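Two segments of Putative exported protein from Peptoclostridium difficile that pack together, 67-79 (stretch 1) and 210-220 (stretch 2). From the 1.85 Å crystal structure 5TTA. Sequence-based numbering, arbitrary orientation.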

# COMPACT_ATOMS: atom_id res chain seq x y z
N SER A 67 5.36 -28.25 4.55
CA SER A 67 6.17 -29.43 4.32
C SER A 67 6.98 -29.37 3.03
O SER A 67 7.72 -30.30 2.73
CB SER A 67 5.27 -30.68 4.31
OG SER A 67 4.15 -30.48 3.46
N SER A 68 6.86 -28.29 2.25
CA SER A 68 7.57 -28.20 0.99
C SER A 68 8.91 -27.51 1.19
O SER A 68 9.27 -27.07 2.28
CB SER A 68 6.73 -27.45 -0.04
OG SER A 68 6.81 -26.05 0.14
N GLU A 69 9.67 -27.43 0.10
CA GLU A 69 10.97 -26.77 0.11
C GLU A 69 10.89 -25.29 -0.27
O GLU A 69 11.92 -24.64 -0.41
CB GLU A 69 11.92 -27.51 -0.82
CG GLU A 69 12.26 -28.91 -0.33
CD GLU A 69 13.15 -29.67 -1.30
OE1 GLU A 69 12.88 -29.63 -2.52
OE2 GLU A 69 14.12 -30.31 -0.83
N LYS A 70 9.69 -24.75 -0.41
CA LYS A 70 9.48 -23.39 -0.87
C LYS A 70 8.69 -22.62 0.16
O LYS A 70 7.80 -23.17 0.81
CB LYS A 70 8.74 -23.37 -2.22
CG LYS A 70 9.47 -24.09 -3.34
CD LYS A 70 8.60 -24.12 -4.59
CE LYS A 70 7.67 -25.33 -4.61
NZ LYS A 70 6.84 -25.41 -5.85
N ALA A 71 9.02 -21.33 0.30
CA ALA A 71 8.26 -20.44 1.17
C ALA A 71 6.86 -20.20 0.60
O ALA A 71 6.69 -20.01 -0.60
CB ALA A 71 9.00 -19.12 1.32
N ILE A 72 5.87 -20.17 1.49
CA ILE A 72 4.46 -20.03 1.09
C ILE A 72 4.01 -18.59 1.36
O ILE A 72 3.93 -18.16 2.52
CB ILE A 72 3.58 -21.05 1.82
CG1 ILE A 72 3.84 -22.46 1.26
CG2 ILE A 72 2.08 -20.67 1.70
CD1 ILE A 72 3.28 -23.59 2.10
N MSE A 73 3.71 -17.85 0.29
CA MSE A 73 3.33 -16.45 0.45
C MSE A 73 1.82 -16.25 0.56
O MSE A 73 1.40 -15.22 1.08
CB MSE A 73 3.89 -15.61 -0.71
CG MSE A 73 3.06 -15.57 -1.97
SE MSE A 73 3.93 -14.46 -3.34
CE MSE A 73 3.73 -12.78 -2.50
N ASP A 74 1.00 -17.20 0.10
CA ASP A 74 -0.45 -17.07 0.24
C ASP A 74 -1.07 -18.47 0.27
O ASP A 74 -0.46 -19.45 -0.15
CB ASP A 74 -1.06 -16.20 -0.89
CG ASP A 74 -2.46 -15.65 -0.56
OD1 ASP A 74 -2.95 -15.80 0.59
OD2 ASP A 74 -3.09 -15.07 -1.46
N TYR A 75 -2.27 -18.56 0.83
CA TYR A 75 -2.99 -19.83 0.82
C TYR A 75 -4.48 -19.53 0.81
O TYR A 75 -4.91 -18.42 1.08
CB TYR A 75 -2.61 -20.75 2.01
CG TYR A 75 -2.87 -20.17 3.40
CD1 TYR A 75 -4.17 -19.83 3.82
CD2 TYR A 75 -1.84 -20.03 4.31
CE1 TYR A 75 -4.41 -19.32 5.08
CE2 TYR A 75 -2.07 -19.54 5.58
CZ TYR A 75 -3.35 -19.18 5.96
OH TYR A 75 -3.56 -18.68 7.24
N GLU A 76 -5.25 -20.55 0.46
CA GLU A 76 -6.70 -20.55 0.67
C GLU A 76 -7.04 -21.84 1.39
O GLU A 76 -6.69 -22.93 0.91
CB GLU A 76 -7.47 -20.43 -0.65
CG GLU A 76 -7.14 -19.14 -1.38
CD GLU A 76 -7.90 -18.96 -2.69
OE1 GLU A 76 -7.69 -17.91 -3.34
OE2 GLU A 76 -8.70 -19.85 -3.07
N ILE A 77 -7.70 -21.73 2.54
CA ILE A 77 -8.03 -22.88 3.36
C ILE A 77 -9.51 -22.81 3.71
O ILE A 77 -9.96 -21.79 4.26
CB ILE A 77 -7.18 -22.93 4.64
CG1 ILE A 77 -5.72 -23.23 4.29
CG2 ILE A 77 -7.72 -23.99 5.58
CD1 ILE A 77 -4.79 -23.24 5.52
N THR A 78 -10.26 -23.87 3.38
CA THR A 78 -11.70 -23.85 3.59
C THR A 78 -12.02 -24.66 4.84
O THR A 78 -11.49 -25.76 5.03
CB THR A 78 -12.46 -24.42 2.39
OG1 THR A 78 -12.25 -23.58 1.25
CG2 THR A 78 -13.98 -24.48 2.68
N CYS A 79 -12.91 -24.13 5.68
CA CYS A 79 -13.36 -24.81 6.88
C CYS A 79 -14.86 -25.04 6.86
O CYS A 79 -15.62 -24.27 6.26
CB CYS A 79 -13.04 -24.02 8.15
SG CYS A 79 -11.26 -23.74 8.42
N VAL A 210 -6.97 -27.57 2.52
CA VAL A 210 -6.23 -26.61 1.70
C VAL A 210 -6.83 -26.61 0.30
O VAL A 210 -6.96 -27.67 -0.32
CB VAL A 210 -4.75 -26.98 1.64
CG1 VAL A 210 -4.01 -26.02 0.70
CG2 VAL A 210 -4.12 -26.97 3.05
N LYS A 211 -7.19 -25.43 -0.18
CA LYS A 211 -7.73 -25.27 -1.53
C LYS A 211 -6.60 -25.00 -2.52
O LYS A 211 -6.50 -25.65 -3.55
CB LYS A 211 -8.78 -24.15 -1.54
CG LYS A 211 -9.43 -23.82 -2.90
CD LYS A 211 -10.57 -22.81 -2.69
CE LYS A 211 -11.31 -22.47 -4.00
NZ LYS A 211 -10.56 -21.49 -4.83
N GLN A 212 -5.72 -24.07 -2.18
CA GLN A 212 -4.53 -23.81 -2.99
C GLN A 212 -3.50 -23.09 -2.14
O GLN A 212 -3.80 -22.56 -1.07
CB GLN A 212 -4.88 -22.98 -4.23
CG GLN A 212 -5.41 -21.58 -3.94
CD GLN A 212 -5.51 -20.75 -5.22
OE1 GLN A 212 -6.26 -21.09 -6.12
NE2 GLN A 212 -4.73 -19.68 -5.30
N VAL A 213 -2.27 -23.02 -2.66
CA VAL A 213 -1.23 -22.21 -2.04
C VAL A 213 -0.44 -21.52 -3.14
O VAL A 213 -0.38 -21.99 -4.28
CB VAL A 213 -0.25 -22.98 -1.11
CG1 VAL A 213 -0.96 -23.88 -0.07
CG2 VAL A 213 0.81 -23.73 -1.88
N THR A 214 0.17 -20.40 -2.78
CA THR A 214 1.01 -19.61 -3.68
C THR A 214 2.39 -19.50 -3.06
O THR A 214 2.52 -19.06 -1.91
CB THR A 214 0.43 -18.21 -3.91
OG1 THR A 214 -0.92 -18.31 -4.38
CG2 THR A 214 1.29 -17.45 -4.93
N PHE A 215 3.42 -19.91 -3.80
CA PHE A 215 4.79 -19.86 -3.28
C PHE A 215 5.44 -18.52 -3.62
O PHE A 215 4.90 -17.70 -4.38
CB PHE A 215 5.61 -21.03 -3.83
CG PHE A 215 5.06 -22.39 -3.48
CD1 PHE A 215 5.29 -22.95 -2.22
CD2 PHE A 215 4.34 -23.12 -4.40
CE1 PHE A 215 4.78 -24.20 -1.89
CE2 PHE A 215 3.83 -24.38 -4.08
CZ PHE A 215 4.06 -24.92 -2.83
N ASN A 216 6.60 -18.27 -3.00
CA ASN A 216 7.28 -16.99 -3.16
C ASN A 216 7.73 -16.73 -4.58
O ASN A 216 7.91 -15.57 -4.95
CB ASN A 216 8.49 -16.89 -2.22
CG ASN A 216 8.14 -16.28 -0.89
OD1 ASN A 216 6.96 -16.24 -0.52
ND2 ASN A 216 9.14 -15.79 -0.15
N ASP A 217 7.91 -17.77 -5.39
CA ASP A 217 8.28 -17.53 -6.78
C ASP A 217 7.08 -17.19 -7.67
O ASP A 217 7.26 -17.02 -8.87
CB ASP A 217 9.05 -18.73 -7.34
CG ASP A 217 8.18 -19.98 -7.49
OD1 ASP A 217 7.13 -20.09 -6.82
OD2 ASP A 217 8.56 -20.86 -8.29
N GLY A 218 5.88 -17.09 -7.10
CA GLY A 218 4.68 -16.83 -7.87
C GLY A 218 3.91 -18.06 -8.31
O GLY A 218 2.77 -17.92 -8.76
N SER A 219 4.48 -19.26 -8.19
CA SER A 219 3.77 -20.46 -8.62
C SER A 219 2.63 -20.82 -7.67
O SER A 219 2.68 -20.56 -6.46
CB SER A 219 4.76 -21.62 -8.78
OG SER A 219 5.36 -21.95 -7.54
N VAL A 220 1.59 -21.44 -8.23
CA VAL A 220 0.34 -21.74 -7.53
C VAL A 220 0.10 -23.25 -7.59
O VAL A 220 0.07 -23.82 -8.68
CB VAL A 220 -0.85 -20.98 -8.14
CG1 VAL A 220 -2.17 -21.34 -7.43
CG2 VAL A 220 -0.59 -19.46 -8.10

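Residues 210-215 and 72-79 form neighbouring antiparallel strands, with an angle of 171° between their N-to-C directions. Together the two stretches bury 863 Å² of surface. Backbone hydrogen bonds make the frame, and two beta bulges shift its register.

Val210 starts the pairing opposite Ile77. This is a non-hydrogen-bonded pair. The two aliphatic side chains meet, with Val210 CG2 4.3 Å from Ile77 CG1. Both residues are buried, as suits branched aliphatic side chains in a strand.

Lys211 sits at the first bulge. Lys211 N donates to Glu76 O at 2.8 Å, and Gln212 N reaches the same Glu76 O at 3.4 Å in a weak bond. One carbonyl thus serves two successive amides. The Lys211 side chain is extended through chi3 and turns at chi4 (-79°, m). This brings Lys211 NZ to 3.0 Å from Glu76 OE2, forming a salt bridge. Both residues are partly exposed, and their charges offset each other.

Gln212 returns a bond from its carbonyl: Glu76 N donates to Gln212 O at 2.9 Å. Tyr75 CA also approaches Gln212 O, at 3.4 Å, as a CA-H...O contact. The aliphatic part of the Gln212 side chain packs near the glutamate, with Gln212 CG 3.8 Å from Glu76 OE2.

Val213 is buried and shares a face of the sheet with Tyr75, Val210 and Ile77. Val213 CG1 lies 4.1 Å from Tyr75 CB, while the end of the tyrosine side chain leads away. Val213 CB is also 4.3 Å from Ile72 CG2. Val213 CA makes a CA-H...O contact with Asp74 O at 3.4 Å.

Thr214 pairs with Asp74. Thr214 N donates to Asp74 O at 2.9 Å. The second bulge lies here: Thr214 O accepts from both Met73 N at 2.8 Å and Asp74 N at 3.1 Å. Thr214 CB and Asp74 CB are 3.9 Å apart, on the face that also carries Glu76 and Gln212. The Thr214 methyl CG2 lies 3.9 Å from CG of Met73, a selenomethionine.

Phe215 has the most covered surface of stretch 2. Its ring meets the loop before strand 72-79. Lys70 lies across one face: CE is 3.8 Å from the Phe215 ring centroid in a CH-pi contact, and NZ is 4.0 Å from that centroid in a cation-pi contact. The long lysine chain suits this exposed place, supplying both methylene and charge. Ile72 CG1 adds an apolar contact to Phe215 CE1 at 3.7 Å.

Asn216 continues the backbone link past the strand. Asn216 N donates to Ala71 O at 3.0 Å. The small Ala71 side chain lies close to the amide, with CB 3.6 Å from Asn216 ND2.

Asp217 and Gly218 complete the type I turn that begins at Phe215. Gly218 has phi/psi of 93/-12, where a side chain would be jammed against the preceding carbonyl. Ser219 N and OG bond to Asp217 OD1, at 3.1 and 2.7 Å, bracing the turn.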